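Local coordinates for alpha-11 giardin (Giardia intestinalis, PDB 2II2), which belongs to the annexin family, binds calcium, and probably takes part in attachment of the parasite to the intestinal mucosa and in rearrangement of its cytoskeleton, at residues E148-R153 against S185-Y190; S155-A160 against N194-V199; E161-N166 against E176-L181; H165-A170 against E207-R212. One frame throughout, in Å; residues are numbered along the deposited sequence. Where two conformers were deposited one is given.

Contact 1. Residues E148-R153 against S185-Y190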
# COMPACT_ATOMS: atom_id res chain seq x y z
N GLU A 148 -13.52 -4.10 12.57
CA GLU A 148 -14.62 -3.15 12.67
C GLU A 148 -15.19 -2.73 11.33
O GLU A 148 -14.45 -2.57 10.35
CB GLU A 148 -14.15 -1.89 13.41
CG GLU A 148 -13.76 -2.13 14.86
CD GLU A 148 -14.97 -2.29 15.75
OE1 GLU A 148 -16.08 -1.91 15.31
OE2 GLU A 148 -14.81 -2.77 16.89
N ASN A 149 -16.49 -2.47 11.34
CA ASN A 149 -17.21 -2.02 10.17
C ASN A 149 -17.52 -0.54 10.28
O ASN A 149 -17.38 0.07 11.36
CB ASN A 149 -18.52 -2.80 9.99
CG ASN A 149 -18.30 -4.30 9.90
OD1 ASN A 149 -17.32 -4.76 9.34
ND2 ASN A 149 -19.24 -5.07 10.45
N ARG A 150 -17.88 0.06 9.14
CA ARG A 150 -18.27 1.46 9.06
C ARG A 150 -19.79 1.56 9.32
O ARG A 150 -20.57 0.75 8.78
CB ARG A 150 -17.88 2.06 7.68
CG ARG A 150 -16.35 1.94 7.29
CD ARG A 150 -16.02 2.28 5.79
NE ARG A 150 -15.73 3.70 5.60
CZ ARG A 150 -15.36 4.32 4.47
NH1 ARG A 150 -15.16 3.69 3.32
NH2 ARG A 150 -15.14 5.63 4.54
N THR A 151 -20.22 2.48 10.18
CA THR A 151 -21.63 2.71 10.48
C THR A 151 -21.81 4.19 10.78
O THR A 151 -20.93 4.83 11.37
CB THR A 151 -22.14 1.89 11.69
OG1 THR A 151 -21.42 2.23 12.87
CG2 THR A 151 -22.06 0.38 11.48
N PRO A 152 -22.94 4.76 10.34
CA PRO A 152 -23.18 6.17 10.66
C PRO A 152 -23.36 6.39 12.16
O PRO A 152 -23.93 5.53 12.84
CB PRO A 152 -24.49 6.47 9.94
CG PRO A 152 -24.62 5.41 8.92
CD PRO A 152 -24.01 4.20 9.50
N ARG A 153 -22.91 7.55 12.66
CA ARG A 153 -23.11 7.92 14.06
C ARG A 153 -24.00 9.12 14.23
O ARG A 153 -24.49 9.33 15.33
CB ARG A 153 -21.78 8.16 14.76
CG ARG A 153 -20.87 6.93 14.78
CD ARG A 153 -19.51 7.23 15.42
NE ARG A 153 -18.74 8.21 14.67
CZ ARG A 153 -17.76 7.93 13.80
NH1 ARG A 153 -17.43 6.66 13.52
NH2 ARG A 153 -17.11 8.93 13.21
N SER A 185 -15.84 5.24 10.47
CA SER A 185 -16.63 6.30 9.84
C SER A 185 -17.05 5.88 8.46
O SER A 185 -16.25 5.37 7.69
CB SER A 185 -15.82 7.59 9.69
OG SER A 185 -15.47 8.18 10.93
N THR A 186 -18.31 6.18 8.13
CA THR A 186 -18.69 6.10 6.73
C THR A 186 -18.01 7.22 5.93
O THR A 186 -17.64 8.26 6.48
CB THR A 186 -20.21 6.21 6.54
OG1 THR A 186 -20.62 7.52 6.94
CG2 THR A 186 -20.95 5.15 7.33
N ALA A 187 -17.90 7.02 4.62
CA ALA A 187 -17.31 8.06 3.77
C ALA A 187 -18.13 9.34 3.82
O ALA A 187 -17.58 10.43 3.86
CB ALA A 187 -17.16 7.58 2.33
N ASP A 188 -19.45 9.21 3.81
CA ASP A 188 -20.29 10.41 3.81
C ASP A 188 -20.09 11.21 5.08
O ASP A 188 -19.90 12.43 5.03
CB ASP A 188 -21.77 10.04 3.64
CG ASP A 188 -22.14 9.65 2.21
OD1 ASP A 188 -21.30 9.71 1.29
OD2 ASP A 188 -23.31 9.28 2.01
N GLU A 189 -20.18 10.56 6.24
CA GLU A 189 -19.99 11.29 7.48
C GLU A 189 -18.56 11.80 7.63
O GLU A 189 -18.35 12.90 8.12
CB GLU A 189 -20.33 10.43 8.68
CG GLU A 189 -21.83 10.29 8.85
CD GLU A 189 -22.29 9.77 10.22
OE1 GLU A 189 -21.43 9.24 10.99
OE2 GLU A 189 -23.53 9.84 10.49
N TYR A 190 -17.57 11.00 7.21
CA TYR A 190 -16.21 11.44 7.38
C TYR A 190 -15.85 12.69 6.56
O TYR A 190 -15.08 13.53 7.02
CB TYR A 190 -15.19 10.32 7.05
CG TYR A 190 -13.84 10.63 7.64
CD1 TYR A 190 -13.63 10.47 9.01
CD2 TYR A 190 -12.81 11.14 6.87
CE1 TYR A 190 -12.40 10.76 9.60
CE2 TYR A 190 -11.56 11.43 7.43
CZ TYR A 190 -11.36 11.26 8.82
OH TYR A 190 -10.14 11.54 9.41
O HOH W 1 -19.64 7.22 10.47

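Contact 2. Residues S155-A160 against N194-V199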
# COMPACT_ATOMS: atom_id res chain seq x y z
N SER A 155 -23.15 12.14 14.51
CA SER A 155 -22.51 13.02 15.50
C SER A 155 -21.29 13.73 14.89
O SER A 155 -20.19 13.71 15.45
CB SER A 155 -22.11 12.22 16.76
OG SER A 155 -21.22 11.16 16.45
N VAL A 156 -21.49 14.39 13.75
CA VAL A 156 -20.37 14.90 12.95
C VAL A 156 -19.63 15.98 13.74
O VAL A 156 -18.39 15.95 13.83
CB VAL A 156 -20.82 15.42 11.56
CG1 VAL A 156 -19.76 16.31 10.93
CG2 VAL A 156 -21.22 14.26 10.63
N ALA A 157 -20.38 16.90 14.36
CA ALA A 157 -19.73 18.00 15.11
C ALA A 157 -18.90 17.49 16.27
O ALA A 157 -17.73 17.89 16.48
CB ALA A 157 -20.74 19.03 15.59
N SER A 158 -19.52 16.60 17.04
CA SER A 158 -18.81 16.07 18.20
C SER A 158 -17.62 15.20 17.79
O SER A 158 -16.59 15.21 18.48
CB SER A 158 -19.72 15.36 19.19
OG SER A 158 -20.42 14.28 18.62
N ASP A 159 -17.72 14.48 16.67
CA ASP A 159 -16.61 13.67 16.20
C ASP A 159 -15.43 14.55 15.78
O ASP A 159 -14.27 14.21 16.05
CB ASP A 159 -17.07 12.82 15.03
CG ASP A 159 -17.97 11.67 15.43
OD1 ASP A 159 -18.16 11.41 16.63
OD2 ASP A 159 -18.52 11.04 14.49
N ALA A 160 -15.71 15.66 15.12
CA ALA A 160 -14.65 16.61 14.82
C ALA A 160 -13.96 17.15 16.09
O ALA A 160 -12.74 17.30 16.11
CB ALA A 160 -15.18 17.75 13.98
N ASN A 194 -14.25 15.77 8.49
CA ASN A 194 -13.04 16.37 8.01
C ASN A 194 -13.19 17.88 7.79
O ASN A 194 -12.35 18.68 8.24
CB ASN A 194 -12.59 15.66 6.74
CG ASN A 194 -11.32 16.21 6.18
OD1 ASN A 194 -10.26 16.11 6.82
ND2 ASN A 194 -11.39 16.77 4.98
N HIS A 195 -14.26 18.27 7.11
CA HIS A 195 -14.48 19.68 6.89
C HIS A 195 -14.65 20.43 8.20
O HIS A 195 -14.08 21.51 8.38
CB HIS A 195 -15.71 19.86 6.01
CG HIS A 195 -16.15 21.29 5.88
ND1 HIS A 195 -15.34 22.26 5.33
CD2 HIS A 195 -17.30 21.91 6.22
CE1 HIS A 195 -15.98 23.42 5.34
NE2 HIS A 195 -17.17 23.23 5.87
N ARG A 196 -15.43 19.85 9.11
CA ARG A 196 -15.67 20.54 10.40
C ARG A 196 -14.36 20.69 11.16
O ARG A 196 -14.13 21.73 11.81
CB ARG A 196 -16.70 19.76 11.22
CG ARG A 196 -18.16 19.82 10.71
CD ARG A 196 -19.13 19.22 11.71
NE ARG A 196 -19.73 20.20 12.63
CZ ARG A 196 -20.85 20.89 12.40
NH1 ARG A 196 -21.52 20.72 11.26
NH2 ARG A 196 -21.30 21.75 13.30
N PHE A 197 -13.49 19.67 11.10
CA PHE A 197 -12.20 19.76 11.78
C PHE A 197 -11.40 20.93 11.22
O PHE A 197 -10.78 21.67 11.95
CB PHE A 197 -11.43 18.45 11.60
CG PHE A 197 -10.08 18.45 12.28
CD1 PHE A 197 -9.93 17.89 13.54
CD2 PHE A 197 -8.96 18.98 11.66
CE1 PHE A 197 -8.72 17.86 14.17
CE2 PHE A 197 -7.70 18.94 12.27
CZ PHE A 197 -7.58 18.38 13.53
N GLU A 198 -11.39 21.07 9.90
CA GLU A 198 -10.62 22.15 9.26
C GLU A 198 -11.16 23.51 9.70
O GLU A 198 -10.40 24.43 9.97
CB GLU A 198 -10.64 21.99 7.74
CG GLU A 198 -9.78 20.82 7.29
CD GLU A 198 -9.56 20.76 5.80
OE1 GLU A 198 -10.25 21.49 5.05
OE2 GLU A 198 -8.70 19.95 5.39
N VAL A 199 -12.48 23.63 9.80
CA VAL A 199 -13.09 24.88 10.21
C VAL A 199 -12.76 25.17 11.68
O VAL A 199 -12.39 26.29 12.04
CB VAL A 199 -14.63 24.86 10.00
CG1 VAL A 199 -15.30 26.10 10.61
CG2 VAL A 199 -14.96 24.77 8.51

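Contact 3. Residues E161-N166 against E176-L181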
# COMPACT_ATOMS: atom_id res chain seq x y z
N GLU A 161 -14.75 17.39 17.14
CA GLU A 161 -14.21 17.82 18.41
C GLU A 161 -13.35 16.72 19.06
O GLU A 161 -12.33 17.02 19.65
CB GLU A 161 -15.32 18.29 19.35
CG GLU A 161 -15.89 19.66 19.02
CD GLU A 161 -14.99 20.83 19.39
OE1 GLU A 161 -13.86 20.65 19.91
OE2 GLU A 161 -15.45 21.97 19.15
N VAL A 162 -13.74 15.45 18.92
CA VAL A 162 -12.95 14.34 19.45
C VAL A 162 -11.58 14.35 18.77
O VAL A 162 -10.53 14.19 19.43
CB VAL A 162 -13.66 12.97 19.23
CG1 VAL A 162 -12.71 11.79 19.54
CG2 VAL A 162 -14.91 12.88 20.08
N LEU A 163 -11.55 14.54 17.45
CA LEU A 163 -10.27 14.64 16.76
C LEU A 163 -9.45 15.85 17.20
O LEU A 163 -8.25 15.73 17.41
CB LEU A 163 -10.44 14.66 15.24
CG LEU A 163 -10.96 13.36 14.64
CD1 LEU A 163 -11.13 13.50 13.14
CD2 LEU A 163 -10.02 12.17 14.95
N LYS A 164 -10.07 17.02 17.34
CA LYS A 164 -9.32 18.19 17.79
C LYS A 164 -8.77 17.93 19.18
O LYS A 164 -7.61 18.21 19.47
CB LYS A 164 -10.22 19.44 17.80
CG LYS A 164 -9.58 20.69 18.45
CD LYS A 164 -10.53 21.87 18.35
CE LYS A 164 -9.92 23.14 18.92
NZ LYS A 164 -9.89 23.08 20.39
N HIS A 165 -9.61 17.40 20.06
CA HIS A 165 -9.18 17.20 21.44
C HIS A 165 -7.98 16.27 21.53
O HIS A 165 -6.99 16.55 22.19
CB HIS A 165 -10.30 16.65 22.28
CG HIS A 165 -9.92 16.48 23.70
ND1 HIS A 165 -9.74 17.55 24.54
CD2 HIS A 165 -9.62 15.38 24.41
CE1 HIS A 165 -9.36 17.11 25.73
NE2 HIS A 165 -9.29 15.79 25.68
N ASN A 166 -8.09 15.13 20.84
CA ASN A 166 -7.04 14.14 20.93
C ASN A 166 -5.80 14.49 20.15
O ASN A 166 -4.69 14.29 20.64
CB ASN A 166 -7.56 12.78 20.47
CG ASN A 166 -8.41 12.11 21.53
OD1 ASN A 166 -7.88 11.61 22.53
ND2 ASN A 166 -9.73 12.10 21.34
N GLU A 176 -6.74 4.59 20.85
CA GLU A 176 -7.82 3.69 20.47
C GLU A 176 -9.04 4.48 20.00
O GLU A 176 -9.63 4.15 18.98
CB GLU A 176 -8.20 2.76 21.61
CG GLU A 176 -9.38 1.88 21.27
CD GLU A 176 -9.70 0.85 22.35
OE1 GLU A 176 -9.02 0.82 23.39
OE2 GLU A 176 -10.67 0.10 22.14
N ALA A 177 -9.40 5.54 20.73
CA ALA A 177 -10.57 6.34 20.36
C ALA A 177 -10.37 6.98 18.98
O ALA A 177 -11.31 7.07 18.18
CB ALA A 177 -10.89 7.39 21.42
N VAL A 178 -9.15 7.47 18.70
CA VAL A 178 -8.90 8.11 17.42
C VAL A 178 -8.99 7.11 16.29
O VAL A 178 -9.64 7.37 15.28
CB VAL A 178 -7.52 8.81 17.43
CG1 VAL A 178 -7.13 9.27 16.02
CG2 VAL A 178 -7.54 9.98 18.38
N VAL A 179 -8.34 5.96 16.46
CA VAL A 179 -8.36 4.94 15.44
C VAL A 179 -9.80 4.46 15.23
O VAL A 179 -10.26 4.33 14.08
CB VAL A 179 -7.44 3.76 15.82
CG1 VAL A 179 -7.64 2.61 14.85
CG2 VAL A 179 -6.01 4.21 15.80
N ARG A 180 -10.53 4.18 16.30
CA ARG A 180 -11.89 3.68 16.16
C ARG A 180 -12.74 4.68 15.40
O ARG A 180 -13.49 4.28 14.50
CB ARG A 180 -12.49 3.42 17.53
CG ARG A 180 -13.87 2.87 17.50
CD ARG A 180 -14.28 2.49 18.91
NE ARG A 180 -13.34 1.56 19.54
CZ ARG A 180 -13.34 0.24 19.36
NH1 ARG A 180 -14.21 -0.34 18.54
NH2 ARG A 180 -12.45 -0.50 19.98
N LEU A 181 -12.61 5.97 15.76
CA LEU A 181 -13.40 7.00 15.06
C LEU A 181 -13.16 6.96 13.56
O LEU A 181 -14.12 6.89 12.76
CB LEU A 181 -13.12 8.37 15.64
CG LEU A 181 -13.97 9.56 15.18
CD1 LEU A 181 -13.89 10.65 16.21
CD2 LEU A 181 -13.54 10.10 13.81

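Contact 4. Residues H165-A170 against E207-R212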
# COMPACT_ATOMS: atom_id res chain seq x y z
N HIS A 165 -9.61 17.40 20.06
CA HIS A 165 -9.18 17.20 21.44
C HIS A 165 -7.98 16.27 21.53
O HIS A 165 -6.99 16.55 22.19
CB HIS A 165 -10.30 16.65 22.28
CG HIS A 165 -9.92 16.48 23.70
ND1 HIS A 165 -9.74 17.55 24.54
CD2 HIS A 165 -9.62 15.38 24.41
CE1 HIS A 165 -9.36 17.11 25.73
NE2 HIS A 165 -9.29 15.79 25.68
N ASN A 166 -8.09 15.13 20.84
CA ASN A 166 -7.04 14.14 20.93
C ASN A 166 -5.80 14.49 20.15
O ASN A 166 -4.69 14.29 20.64
CB ASN A 166 -7.56 12.78 20.47
CG ASN A 166 -8.41 12.11 21.53
OD1 ASN A 166 -7.88 11.61 22.53
ND2 ASN A 166 -9.73 12.10 21.34
N LEU A 167 -5.97 15.07 18.96
CA LEU A 167 -4.80 15.37 18.12
C LEU A 167 -4.07 16.63 18.50
O LEU A 167 -2.87 16.72 18.30
CB LEU A 167 -5.16 15.42 16.63
CG LEU A 167 -5.70 14.11 16.05
CD1 LEU A 167 -6.19 14.32 14.62
CD2 LEU A 167 -4.67 13.00 16.08
N ILE A 168 -4.80 17.62 19.02
CA ILE A 168 -4.20 18.92 19.27
C ILE A 168 -4.13 19.27 20.75
O ILE A 168 -3.07 19.68 21.22
CB ILE A 168 -4.91 20.04 18.49
CG1 ILE A 168 -4.90 19.73 16.98
CG2 ILE A 168 -4.21 21.39 18.76
CD1 ILE A 168 -5.60 20.74 16.12
N ASP A 169 -5.23 19.10 21.48
CA ASP A 169 -5.36 19.70 22.81
C ASP A 169 -4.85 18.86 23.97
O ASP A 169 -4.28 19.41 24.92
CB ASP A 169 -6.81 20.12 23.03
CG ASP A 169 -7.30 21.11 21.98
OD1 ASP A 169 -6.50 21.91 21.44
OD2 ASP A 169 -8.50 21.08 21.70
N ALA A 170 -5.09 17.55 23.93
CA ALA A 170 -4.81 16.66 25.08
C ALA A 170 -3.32 16.53 25.33
O ALA A 170 -2.57 16.64 24.39
CB ALA A 170 -5.40 15.29 24.81
N GLU A 207 -1.99 17.40 8.92
CA GLU A 207 -1.03 18.21 9.64
C GLU A 207 -1.11 17.93 11.14
O GLU A 207 -0.09 17.80 11.82
CB GLU A 207 -1.19 19.71 9.38
CG GLU A 207 -0.06 20.51 10.07
CD GLU A 207 -0.24 22.02 10.01
OE1 GLU A 207 -0.60 22.53 8.93
OE2 GLU A 207 0.07 22.68 11.03
N ALA A 208 -2.34 17.88 11.65
CA ALA A 208 -2.54 17.62 13.07
C ALA A 208 -1.97 16.25 13.47
O ALA A 208 -1.32 16.13 14.51
CB ALA A 208 -3.99 17.76 13.42
N ILE A 209 -2.22 15.23 12.66
CA ILE A 209 -1.63 13.91 12.94
C ILE A 209 -0.10 13.96 12.93
O ILE A 209 0.55 13.41 13.80
CB ILE A 209 -2.14 12.88 11.92
CG1 ILE A 209 -3.63 12.61 12.10
CG2 ILE A 209 -1.38 11.58 12.02
CD1 ILE A 209 -4.26 11.83 10.94
N GLU A 210 0.46 14.56 11.88
CA GLU A 210 1.90 14.51 11.71
C GLU A 210 2.62 15.33 12.77
O GLU A 210 3.74 14.99 13.16
CB GLU A 210 2.27 14.90 10.28
CG GLU A 210 1.89 13.81 9.28
CD GLU A 210 2.17 14.15 7.84
OE1 GLU A 210 2.31 15.34 7.50
OE2 GLU A 210 2.26 13.20 7.00
N THR A 211 1.96 16.36 13.29
CA THR A 211 2.53 17.13 14.39
C THR A 211 2.49 16.33 15.69
O THR A 211 3.47 16.36 16.48
CB THR A 211 1.81 18.48 14.57
OG1 THR A 211 2.11 19.29 13.42
CG2 THR A 211 2.22 19.22 15.87
N ARG A 212 1.39 15.63 15.92
CA ARG A 212 1.19 14.91 17.19
C ARG A 212 2.04 13.65 17.30
O ARG A 212 2.57 13.35 18.35
CB ARG A 212 -0.27 14.51 17.35
CG ARG A 212 -0.50 13.56 18.51
CD ARG A 212 -0.18 14.17 19.86
NE ARG A 212 -1.31 14.97 20.27
CZ ARG A 212 -1.49 15.47 21.49
NH1 ARG A 212 -0.59 15.26 22.44
NH2 ARG A 212 -2.62 16.15 21.74
O HOH W 2 -1.33 18.20 16.36

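Contact 1. Residues E148-R153 against S185-Y190
Arg150 and Arg153 reach from the 148-153 loop to the start of helix 187-201, each gripping Ser185 by a different group. In the conformer described, the Arg150 chain, bent at chi3 (89°), brings NE to Ser185 O at 2.7 Å in a nearly straight bond (171°) that lies in both the carbonyl plane and the guanidinium plane; NH2 adds a weak bond to the same oxygen. Arg153 NH2 donates to Ser185 OG at 2.9 Å, with OG at the guanidinium edge, while that hydroxyl also bonds Leu181 O. Arg153 NE also forms a salt bridge with Asp159.

Backbone groups of the loop are held as well. Arg153 N points straight at Glu189 OE1, 2.8 Å away on the syn side, and OE2 of the same carboxylate accepts from Gly154 N. One water donates to Thr151 O and to Glu189 OE1 and accepts from Thr186 N. Thr186 is the N-cap of the helix, its OG1 accepting from Glu189 N at 3.2 Å.

Apolar contact is slight: Thr186 CG2 lies 3.9 Å from Pro152 CD, the two side chains crossing at about a right angle.

In this annexin helical fold the loop between helices 137-147 and 156-169 is thus fastened to the capped N terminus of helix 187-201. Glu189 serves both cap and loop, and the water completes the link between backbones.

Contact 2. Residues S155-A160 against N194-V199
Arg196 lies against the first turn of helix 156-169, and its methylenes and NE do most of the touching. The chain is bent at chi3 (93°), which turns NE over Ala157, 3.3 Å from both CA and CB; NH2 follows at 3.6 Å from that CB. Ala157 CA lies oblique to the guanidinium. Val156 meets the methylene portion of the arginine, the two side chains crossing at about a right angle; Val156 CG1 stands 3.9 Å from Arg196 CG, while the modelled position of Arg196 CD, too close to the same methyl, is doubtful.

Purely apolar contact centres on Ala160, whose CB points at the second helix. It sits 3.7 Å from Arg196 CB and 4.5 Å from Phe197 CB, in the region where the backbones come nearest. Phe197 presents its ring edge to Ala160 O, with CD1 at 3.9 Å. The ring also packs on Leu163, Ile168 and Ala208.

The axes of 156-160 and 194-199 approach to 8.5 Å at -55°, a close spacing that goes with the small alanines at the interface. This junction of two annexin helices is made by van der Waals contact throughout. Burial belongs to the Ala160-Phe197 part; at the exposed end the arginine's methylenes extend the apolar surface toward solvent, in a pose that may owe something to a crystal neighbour that Arg196 also touches.

Contact 3. Residues E161-N166 against E176-L181
Leu163 and Val178 mark the closest backbone approach of two helices that run roughly antiparallel, with 6.7 Å between their CA atoms. The axes of 161-166 and 176-181 are 10.2 Å apart at closest and their directions differ by 145°, so side chains rather than backbones fill the interval. Helices 156-169 and 175-184 form an antiparallel helix-turn-helix hairpin of the annexin fold.

Val162 and Leu181 slide past each other in opposite directions, and Leu181 CD1 rests 3.7 Å from Val162 CG1 and almost as near its CB. Leu181 CG, anti to the backbone N (chi1 -172°), is thereby carried across toward Val162. Leu163 bridges the two residues of the second helix with its two methyls: CD2 meets Val178 CG1 and CD1 meets Leu181 CD2, each at 4.2 Å. At the other end, Val178 CG2 lies 3.5 Å from Asn166 CB, again with the side chains passing in opposite senses.

Asn166 turns its polar end back to its own chain. ND2 donates to Val162 O at 2.9 Å from above the carbonyl plane, while Asn166 N reaches the same oxygen from the opposite face; OD1 accepts from Asp174 N in the turn that joins the helices. Leu163 continues onto Ile193 of helix 187-201, and Val178 onto Leu222 of helix 216-230.

The interface itself is therefore apolar and largely buried, and the amide of Asn166 is held by backbone groups while its CB and CG lie against the valine methyl.

Contact 4. Residues H165-A170 against E207-R212
Ala170 O is gripped by both terminal nitrogens of Arg212: NH2 donates at 2.7 Å with the oxygen in the guanidinium plane, and NH1 adds a weak bond at 3.1 Å. NE of the same arginine turns to Leu167 O, also 3.1 Å away, coming from well above the carbonyl plane with an N-H...O angle of 144°. Bends at chi2 and chi3 (81°) fold the chain back toward the C-terminal end of helix 156-169, where a wider pi-type turn includes the bond from Ala170 N to His165 O. A positive group among these carbonyls would be favoured by the helix dipole. Water joins the backbones too, donating to Leu167 O and Ala208 O.

Beside the polar bonds, Leu167 CB faces Ala208 CB at 4.1 Å, and Leu167 lies side by side with Ile209, pointing the same way, with CD1 4.0 Å from Ile209 CG1. Ile168 CG1 also touches Ala208 CB, at 4.2 Å.

The axes of 165-169 and 207-212 cross at 63°, 9.0 Å apart. Helix 187-201 adjoins them through Thr201, which Ile168 touches, while Ile209 continues onto Leu222 and Cys223 of helix 216-230.

How the contacts relate
From the N-terminal side, contact 1 closes a long loop between the 148-153 linker and the start of helix 187-201. Helix 156-169 then makes the other three: its first turns meet the same helix farther along in contact 2, its middle meets helix 175-184 in contact 3, and its end meets helix 205-212 in contact 4. Contact 3 is the short-range closure, nested inside the loops of contacts 1 and 2; contacts 1, 2 and 4 cross one another. Contacts 3 and 4 share His165 and Asn166 and are joined by the Lys164-Asp169 salt bridge. Salt bridges also join contact 1 to contacts 2 and 3. Together they tie helices 156-169 to 205-212 together, with the preceding loop.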